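Local coordinates for uncharacterized conserved protein of COG5135 (Nostoc punctiforme, PDB 2I51) that binds flavin mononucleotide and is related to pyridoxamine 5'-phosphate oxidases, its own reaction being uncharacterised, at residues A121-Y129 against A140-P148; Y23-T31 against N40-F48. All coordinates share one frame; numbering follows the deposited sequence. Where two conformers were deposited one is given.

Interaction 1 (A121-Y129 against A140-P148); sequences ARLQFGWPY and AFEPSPPDP. With EDO (1,2-ethanediol), chain I.
The Phe-141 ring is used on two sides, its edge against the Trp-127 indole and its face under Pro-128, and two bridging waters add to the contact. Phe-141 turns its edge to a face of the Trp-127 indole, a T-shaped pair with planes at 70° and the phenyl centroid 5.1 Å from that of the Trp-127 five-membered ring. Its CD1 does the touching, 3.7 Å from Trp-127 CD2, while Gln-124 CA lies over the opposite indole face. Pro-128 CD stands over the face of the Phe-141 ring, 3.9 Å from the centroid and 21° off the normal, which meets the geometry of a CH-pi contact. Farther along, Pro-146 CG packs on Arg-122 CB at 3.8 Å, and Pro-148 CB covers a face of the Arg-122 guanidinium toward its rim. A bend at chi3 (-75°) turns the end of Arg-122 so that NE gives a 2.9 Å hydrogen bond to water 1, which lies at the edge of the guanidinium, in its plane, and in turn donates to Pro-146 O. Arg-122 NH2 makes a salt bridge to Asp-119 and NH1 bonds to Trp-114 O, so the group's rotation is fixed from several sides. Water 2 donates to Gly-126 O (2.6 Å) and to Ala-140 O (2.7 Å), linking two carbonyls that cannot bond each other. The contact is a surface one: the loop leading to strand 155-169 folds back along the end of helix 119-123, Phe-125, just beyond Arg-122 and Leu-123, packs against strand 55-60, and Pro-174 of the second subunit touches both Trp-127 and Phe-141.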
# COMPACT_ATOMS: atom_id res chain seq x y z
N ALA A 121 19.22 8.98 8.92
CA ALA A 121 18.57 8.86 7.67
C ALA A 121 19.61 9.03 6.55
O ALA A 121 19.61 8.27 5.59
CB ALA A 121 17.41 9.86 7.51
N ARG A 122 20.52 10.01 6.68
CA ARG A 122 21.58 10.13 5.64
C ARG A 122 22.50 8.92 5.57
O ARG A 122 22.92 8.51 4.50
CB ARG A 122 22.41 11.39 5.84
CG ARG A 122 21.70 12.70 5.49
CD ARG A 122 22.63 13.90 5.55
NE ARG A 122 22.92 14.31 6.93
CZ ARG A 122 22.15 15.11 7.65
NH1 ARG A 122 21.10 15.73 7.11
NH2 ARG A 122 22.42 15.28 8.92
N LEU A 123 22.81 8.35 6.76
CA LEU A 123 23.75 7.22 6.87
C LEU A 123 23.27 6.02 6.03
O LEU A 123 24.08 5.31 5.44
CB LEU A 123 23.94 6.78 8.34
CG LEU A 123 24.91 7.54 9.26
CD1 LEU A 123 24.65 7.24 10.73
CD2 LEU A 123 26.36 7.19 8.95
N GLN A 124 21.98 5.80 5.96
CA GLN A 124 21.45 4.65 5.22
C GLN A 124 21.79 4.65 3.75
O GLN A 124 21.86 3.61 3.13
CB GLN A 124 19.93 4.52 5.36
CG GLN A 124 19.43 4.28 6.73
CD GLN A 124 17.97 3.76 6.76
OE1 GLN A 124 17.36 3.49 5.72
NE2 GLN A 124 17.44 3.61 7.96
N PHE A 125 22.04 5.83 3.18
CA PHE A 125 22.43 5.89 1.78
C PHE A 125 23.85 5.34 1.56
O PHE A 125 24.23 5.07 0.42
CB PHE A 125 22.25 7.32 1.25
CG PHE A 125 20.78 7.69 1.14
CD1 PHE A 125 20.05 7.36 0.01
CD2 PHE A 125 20.11 8.20 2.24
CE1 PHE A 125 18.73 7.60 -0.06
CE2 PHE A 125 18.75 8.43 2.19
CZ PHE A 125 18.05 8.12 1.02
N GLY A 126 24.60 5.11 2.65
CA GLY A 126 25.90 4.47 2.57
C GLY A 126 25.90 2.98 2.81
O GLY A 126 26.96 2.34 2.81
N TRP A 127 24.73 2.41 2.98
CA TRP A 127 24.59 0.96 3.18
C TRP A 127 24.83 0.17 1.88
O TRP A 127 24.83 0.73 0.79
CB TRP A 127 23.19 0.64 3.71
CG TRP A 127 22.95 1.00 5.14
CD1 TRP A 127 23.82 1.60 6.00
CD2 TRP A 127 21.75 0.78 5.86
NE1 TRP A 127 23.21 1.78 7.22
CE2 TRP A 127 21.93 1.28 7.16
CE3 TRP A 127 20.51 0.22 5.52
CZ2 TRP A 127 20.96 1.21 8.13
CZ3 TRP A 127 19.53 0.18 6.47
CH2 TRP A 127 19.77 0.65 7.77
N PRO A 128 25.15 -1.12 2.00
CA PRO A 128 25.39 -1.89 0.79
C PRO A 128 24.18 -2.01 -0.11
O PRO A 128 23.07 -1.72 0.31
CB PRO A 128 25.85 -3.26 1.31
CG PRO A 128 25.53 -3.30 2.72
CD PRO A 128 25.37 -1.89 3.23
N TYR A 129 24.45 -2.42 -1.35
CA TYR A 129 23.50 -2.39 -2.45
C TYR A 129 22.19 -3.12 -2.10
O TYR A 129 22.19 -4.31 -1.85
CB TYR A 129 24.11 -3.01 -3.69
CG TYR A 129 23.53 -2.50 -4.98
CD1 TYR A 129 22.25 -2.84 -5.37
CD2 TYR A 129 24.26 -1.67 -5.81
CE1 TYR A 129 21.71 -2.38 -6.56
CE2 TYR A 129 23.72 -1.19 -7.00
CZ TYR A 129 22.45 -1.55 -7.35
OH TYR A 129 21.88 -1.09 -8.52
N ALA A 140 29.65 -2.92 7.56
CA ALA A 140 29.13 -2.41 6.29
C ALA A 140 27.91 -1.53 6.50
O ALA A 140 27.58 -0.72 5.66
CB ALA A 140 28.77 -3.56 5.36
N PHE A 141 27.24 -1.69 7.65
CA PHE A 141 26.05 -0.92 7.99
C PHE A 141 26.31 0.22 8.95
O PHE A 141 25.37 0.92 9.34
CB PHE A 141 24.97 -1.88 8.52
CG PHE A 141 24.47 -2.79 7.46
CD1 PHE A 141 23.43 -2.39 6.63
CD2 PHE A 141 25.06 -4.03 7.23
CE1 PHE A 141 22.98 -3.18 5.61
CE2 PHE A 141 24.62 -4.82 6.20
CZ PHE A 141 23.55 -4.40 5.40
N GLU A 142 27.59 0.45 9.25
CA GLU A 142 28.06 1.49 10.16
C GLU A 142 29.08 2.39 9.49
O GLU A 142 30.13 2.63 10.03
CB GLU A 142 28.72 0.84 11.40
CG GLU A 142 27.76 -0.08 12.16
CD GLU A 142 28.41 -0.85 13.30
OE1 GLU A 142 29.66 -0.93 13.37
OE2 GLU A 142 27.65 -1.43 14.11
N PRO A 143 28.74 2.90 8.28
CA PRO A 143 29.70 3.81 7.64
C PRO A 143 29.81 5.14 8.38
O PRO A 143 28.92 5.48 9.14
CB PRO A 143 29.08 4.01 6.25
CG PRO A 143 27.67 3.89 6.46
CD PRO A 143 27.51 2.75 7.48
N SER A 144 30.87 5.90 8.14
CA SER A 144 30.96 7.26 8.68
C SER A 144 29.87 8.09 8.03
O SER A 144 29.50 7.85 6.88
CB SER A 144 32.29 7.85 8.27
OG SER A 144 32.64 8.97 9.06
N PRO A 145 29.34 9.08 8.75
CA PRO A 145 28.24 9.86 8.17
C PRO A 145 28.69 10.54 6.92
O PRO A 145 29.80 11.02 6.84
CB PRO A 145 28.05 10.99 9.22
CG PRO A 145 29.35 11.06 9.95
CD PRO A 145 29.73 9.62 10.07
N PRO A 146 27.80 10.62 5.92
CA PRO A 146 28.16 11.40 4.76
C PRO A 146 28.16 12.91 5.04
O PRO A 146 27.67 13.38 6.09
CB PRO A 146 27.10 11.02 3.75
CG PRO A 146 25.96 10.74 4.53
CD PRO A 146 26.47 10.04 5.78
N ASP A 147 28.63 13.67 4.07
CA ASP A 147 28.57 15.15 4.13
C ASP A 147 27.11 15.56 4.38
O ASP A 147 26.24 15.19 3.62
CB ASP A 147 29.02 15.68 2.76
CG ASP A 147 29.18 17.14 2.71
OD1 ASP A 147 28.35 17.84 3.31
OD2 ASP A 147 30.08 17.63 2.04
N PRO A 148 26.85 16.30 5.47
CA PRO A 148 25.46 16.63 5.78
C PRO A 148 24.93 17.82 5.00
O PRO A 148 23.73 18.13 5.09
CB PRO A 148 25.54 16.96 7.28
CG PRO A 148 26.92 17.53 7.45
CD PRO A 148 27.78 16.66 6.56
C1 EDO I . 16.66 4.70 1.68
O1 EDO I . 17.67 4.96 2.67
C2 EDO I . 15.54 5.73 1.82
O2 EDO I . 15.43 6.27 3.16
O HOH W 1 25.38 13.07 7.73
O HOH W 2 28.44 0.21 3.30

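Interaction 2 (Y23-T31 against N40-F48); sequences YARYLQLAT and NRTLVFRGF. With FMN (flavin mononucleotide), chain C.
Leu-27 and Leu-43 form one of the hydrogen-bonded pairs of this antiparallel pairing, with Leu-43 N to Leu-27 O at 2.8 Å. Leu-29 and Arg-41 pair likewise, and here packing is tight: Leu-29 CD2 meets Leu-43 CD1 at 3.8 Å, while strand 74-81 lies against both Leu-27 and Leu-29. Leu-29 O is gripped twice, by Arg-41 N and Arg-41 NH1 from opposite faces of its carbonyl plane. Arg-41 achieves this by curling back, its CG wedged between backbone N and carbonyl carbon (chi1 80°) and the chain bent again at chi2 and chi3. NH1 also reaches Thr-31 OG1 (2.9 Å) in the guanidinium plane, and NE and NH2 both bond to FMN O3P, NH2 at 2.8 Å. Gln-68 OE1 is hydrogen-bonded to both Thr-31 OG1 and Arg-41 NH2. A leucine in place of Arg-41 would probably leave this phosphate oxygen without its paired donors and Thr-31 OG1 with Gln-68 but without the guanidinium. The end at Arg-25 is looser. Phe-45 CD2 lies over one face of its guanidinium, 3.6 Å from Arg-25 NH2, with the planes 47° apart; the NH2 bond to Phe-45 O is weak and bent (129°), and water 3 links Arg-25 NE to that same oxygen. On the flavin side, FMN C7M sits over a face of Tyr-26, 3.4 Å from CD2, and Val-44 N donates to FMN O4 at 3.1 Å. Arg-89 and Gln-87 of the second subunit also bond the cofactor. A beta hairpin whose second strand runs beside the flavin, at a subunit interface, fits the FMN-binding split-barrel fold of pyridoxamine 5'-phosphate oxidase relatives.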
# COMPACT_ATOMS: atom_id res chain seq x y z
N TYR A 23 3.89 6.40 13.22
CA TYR A 23 3.61 5.69 12.01
C TYR A 23 2.43 6.20 11.17
O TYR A 23 2.11 5.69 10.10
CB TYR A 23 3.43 4.20 12.31
CG TYR A 23 2.53 3.85 13.47
CD1 TYR A 23 1.18 3.68 13.26
CD2 TYR A 23 3.04 3.65 14.74
CE1 TYR A 23 0.37 3.33 14.29
CE2 TYR A 23 2.24 3.22 15.76
CZ TYR A 23 0.90 3.08 15.55
OH TYR A 23 0.09 2.68 16.62
N ALA A 24 1.75 7.22 11.66
CA ALA A 24 0.70 7.86 10.87
C ALA A 24 1.32 8.65 9.71
O ALA A 24 0.60 9.06 8.84
CB ALA A 24 -0.13 8.77 11.72
N ARG A 25 2.64 8.85 9.72
CA ARG A 25 3.34 9.47 8.60
C ARG A 25 3.90 8.42 7.64
O ARG A 25 4.61 8.77 6.69
CB ARG A 25 4.38 10.44 9.07
CG ARG A 25 3.66 11.66 9.75
CD ARG A 25 4.60 12.59 10.41
NE ARG A 25 5.43 13.22 9.40
CZ ARG A 25 5.22 14.43 8.86
NH1 ARG A 25 4.20 15.20 9.23
NH2 ARG A 25 6.07 14.87 7.93
N TYR A 26 3.52 7.16 7.79
CA TYR A 26 3.94 6.12 6.88
C TYR A 26 2.80 5.82 5.92
O TYR A 26 1.62 5.73 6.31
CB TYR A 26 4.29 4.84 7.62
CG TYR A 26 5.36 4.93 8.65
CD1 TYR A 26 6.22 5.99 8.72
CD2 TYR A 26 5.48 3.93 9.59
CE1 TYR A 26 7.19 6.06 9.75
CE2 TYR A 26 6.41 3.97 10.57
CZ TYR A 26 7.26 5.02 10.64
OH TYR A 26 8.23 5.07 11.67
N LEU A 27 3.10 5.70 4.63
CA LEU A 27 2.07 5.48 3.64
C LEU A 27 2.60 4.50 2.60
O LEU A 27 3.82 4.23 2.51
CB LEU A 27 1.60 6.80 3.03
CG LEU A 27 2.64 7.70 2.36
CD1 LEU A 27 3.07 7.10 1.01
CD2 LEU A 27 2.07 9.17 2.18
N GLN A 28 1.73 3.96 1.77
CA GLN A 28 2.10 2.94 0.80
C GLN A 28 2.06 3.47 -0.62
O GLN A 28 0.99 3.98 -1.05
CB GLN A 28 1.23 1.69 0.96
CG GLN A 28 1.51 0.92 2.25
CD GLN A 28 1.08 1.61 3.50
OE1 GLN A 28 -0.00 2.21 3.56
NE2 GLN A 28 1.95 1.57 4.54
N LEU A 29 3.17 3.33 -1.33
CA LEU A 29 3.24 3.85 -2.70
C LEU A 29 3.23 2.68 -3.66
O LEU A 29 4.13 1.81 -3.67
CB LEU A 29 4.56 4.59 -2.90
CG LEU A 29 4.87 5.00 -4.36
CD1 LEU A 29 4.12 6.25 -4.61
CD2 LEU A 29 6.39 5.14 -4.61
N ALA A 30 2.22 2.67 -4.55
CA ALA A 30 2.11 1.67 -5.58
C ALA A 30 2.59 2.23 -6.90
O ALA A 30 2.20 3.31 -7.32
CB ALA A 30 0.61 1.21 -5.74
N THR A 31 3.40 1.43 -7.59
CA THR A 31 3.88 1.72 -8.92
C THR A 31 3.61 0.51 -9.81
O THR A 31 3.07 -0.51 -9.33
CB THR A 31 5.43 1.96 -8.89
OG1 THR A 31 6.08 0.84 -8.23
CG2 THR A 31 5.80 3.26 -8.23
N ASN A 40 4.31 -2.36 -4.47
CA ASN A 40 3.73 -1.61 -3.37
C ASN A 40 4.66 -1.67 -2.17
O ASN A 40 5.01 -2.75 -1.74
CB ASN A 40 2.38 -2.25 -3.04
CG ASN A 40 1.43 -1.33 -2.27
OD1 ASN A 40 1.68 -0.14 -2.10
ND2 ASN A 40 0.27 -1.93 -1.84
N ARG A 41 5.01 -0.51 -1.61
CA ARG A 41 5.88 -0.48 -0.42
C ARG A 41 5.64 0.75 0.40
O ARG A 41 5.17 1.77 -0.11
CB ARG A 41 7.35 -0.56 -0.80
CG ARG A 41 7.98 0.70 -1.27
CD ARG A 41 7.53 1.15 -2.65
NE ARG A 41 7.99 0.30 -3.73
CZ ARG A 41 7.57 0.31 -4.99
NH1 ARG A 41 6.45 0.95 -5.37
NH2 ARG A 41 8.22 -0.40 -5.87
N THR A 42 6.02 0.67 1.67
CA THR A 42 5.86 1.77 2.58
C THR A 42 6.99 2.79 2.42
O THR A 42 8.16 2.38 2.25
CB THR A 42 5.82 1.26 4.04
OG1 THR A 42 4.75 0.31 4.17
CG2 THR A 42 5.59 2.41 5.04
N LEU A 43 6.63 4.07 2.48
CA LEU A 43 7.58 5.15 2.56
C LEU A 43 7.18 6.07 3.69
O LEU A 43 6.04 6.07 4.12
CB LEU A 43 7.56 6.02 1.30
CG LEU A 43 7.64 5.30 -0.03
CD1 LEU A 43 7.42 6.32 -1.20
CD2 LEU A 43 8.94 4.63 -0.07
N VAL A 44 8.11 6.89 4.18
CA VAL A 44 7.80 7.98 5.11
C VAL A 44 7.44 9.26 4.39
O VAL A 44 8.20 9.72 3.52
CB VAL A 44 9.05 8.28 5.98
CG1 VAL A 44 8.78 9.45 6.97
CG2 VAL A 44 9.50 7.01 6.74
N PHE A 45 6.28 9.83 4.69
CA PHE A 45 5.91 11.14 4.20
C PHE A 45 6.80 12.19 4.87
O PHE A 45 6.90 12.26 6.08
CB PHE A 45 4.46 11.40 4.61
CG PHE A 45 3.99 12.81 4.39
CD1 PHE A 45 3.83 13.31 3.10
CD2 PHE A 45 3.70 13.61 5.46
CE1 PHE A 45 3.37 14.60 2.93
CE2 PHE A 45 3.22 14.89 5.29
CZ PHE A 45 3.04 15.37 4.03
N ARG A 46 7.40 13.03 4.03
CA ARG A 46 8.34 14.05 4.48
C ARG A 46 7.85 15.47 4.21
O ARG A 46 8.65 16.37 3.90
CB ARG A 46 9.70 13.81 3.83
CG ARG A 46 10.16 12.36 4.01
CD ARG A 46 11.61 12.19 4.18
NE ARG A 46 12.00 10.88 4.71
CZ ARG A 46 12.60 10.70 5.89
NH1 ARG A 46 12.80 11.71 6.72
NH2 ARG A 46 12.95 9.49 6.30
N GLY A 47 6.54 15.69 4.29
CA GLY A 47 5.97 17.00 4.12
C GLY A 47 5.65 17.36 2.68
O GLY A 47 6.00 16.65 1.75
N PHE A 48 4.95 18.46 2.48
CA PHE A 48 4.78 19.06 1.18
C PHE A 48 5.95 19.96 0.80
O PHE A 48 6.54 20.62 1.65
CB PHE A 48 3.49 19.87 1.19
CG PHE A 48 2.24 18.99 1.29
CD1 PHE A 48 1.66 18.44 0.16
CD2 PHE A 48 1.71 18.69 2.54
CE1 PHE A 48 0.53 17.61 0.27
CE2 PHE A 48 0.61 17.84 2.65
CZ PHE A 48 0.06 17.29 1.53
N1 FMN C . 12.06 3.10 1.43
C2 FMN C . 12.37 4.25 0.80
O2 FMN C . 12.90 4.26 -0.32
N3 FMN C . 12.02 5.46 1.38
C4 FMN C . 11.42 5.55 2.59
O4 FMN C . 10.98 6.66 3.05
C4A FMN C . 11.10 4.37 3.26
N5 FMN C . 10.50 4.40 4.51
C5A FMN C . 10.02 3.17 5.04
C6 FMN C . 9.32 3.19 6.22
C7 FMN C . 8.84 2.01 6.82
C7M FMN C . 7.87 2.09 7.97
C8 FMN C . 9.16 0.81 6.19
C8M FMN C . 8.45 -0.47 6.65
C9 FMN C . 9.89 0.79 5.00
C9A FMN C . 10.36 1.97 4.44
N10 FMN C . 11.10 1.97 3.28
C10 FMN C . 11.42 3.14 2.66
C1' FMN C . 11.62 0.67 2.67
C2' FMN C . 10.67 0.29 1.53
O2' FMN C . 9.38 -0.12 2.05
C3' FMN C . 11.24 -0.79 0.59
O3' FMN C . 11.64 -1.88 1.38
C4' FMN C . 12.47 -0.19 -0.12
O4' FMN C . 12.31 1.17 -0.54
C5' FMN C . 12.72 -1.02 -1.37
O5' FMN C . 11.57 -0.95 -2.21
P FMN C . 11.70 -1.19 -3.76
O1P FMN C . 12.43 -0.08 -4.42
O2P FMN C . 12.49 -2.53 -3.91
O3P FMN C . 10.32 -1.42 -4.29
O HOH W 3 8.18 12.58 8.54

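In the fold
Interaction 2 closes in the sequence before interaction 1 opens, and their centres lie 21 Å apart, with nearest atoms about 5 Å apart and no touch. Interaction 2 is buried, about 5 Å from the centre of the chain, and supplies five residues of the FMN pocket; interaction 1 is peripheral, its centre about 21 Å from the chain centre. Even so, the Trp-127 side chain comes within about 9 Å of a bound FMN, placing interaction 1 near the cofactor without a direct contact. Strand 55-60 spans the two: it packs on Phe-125 of 121-129 and on Leu-27 and Leu-43 of the hairpin. Both contacts also touch the second subunit.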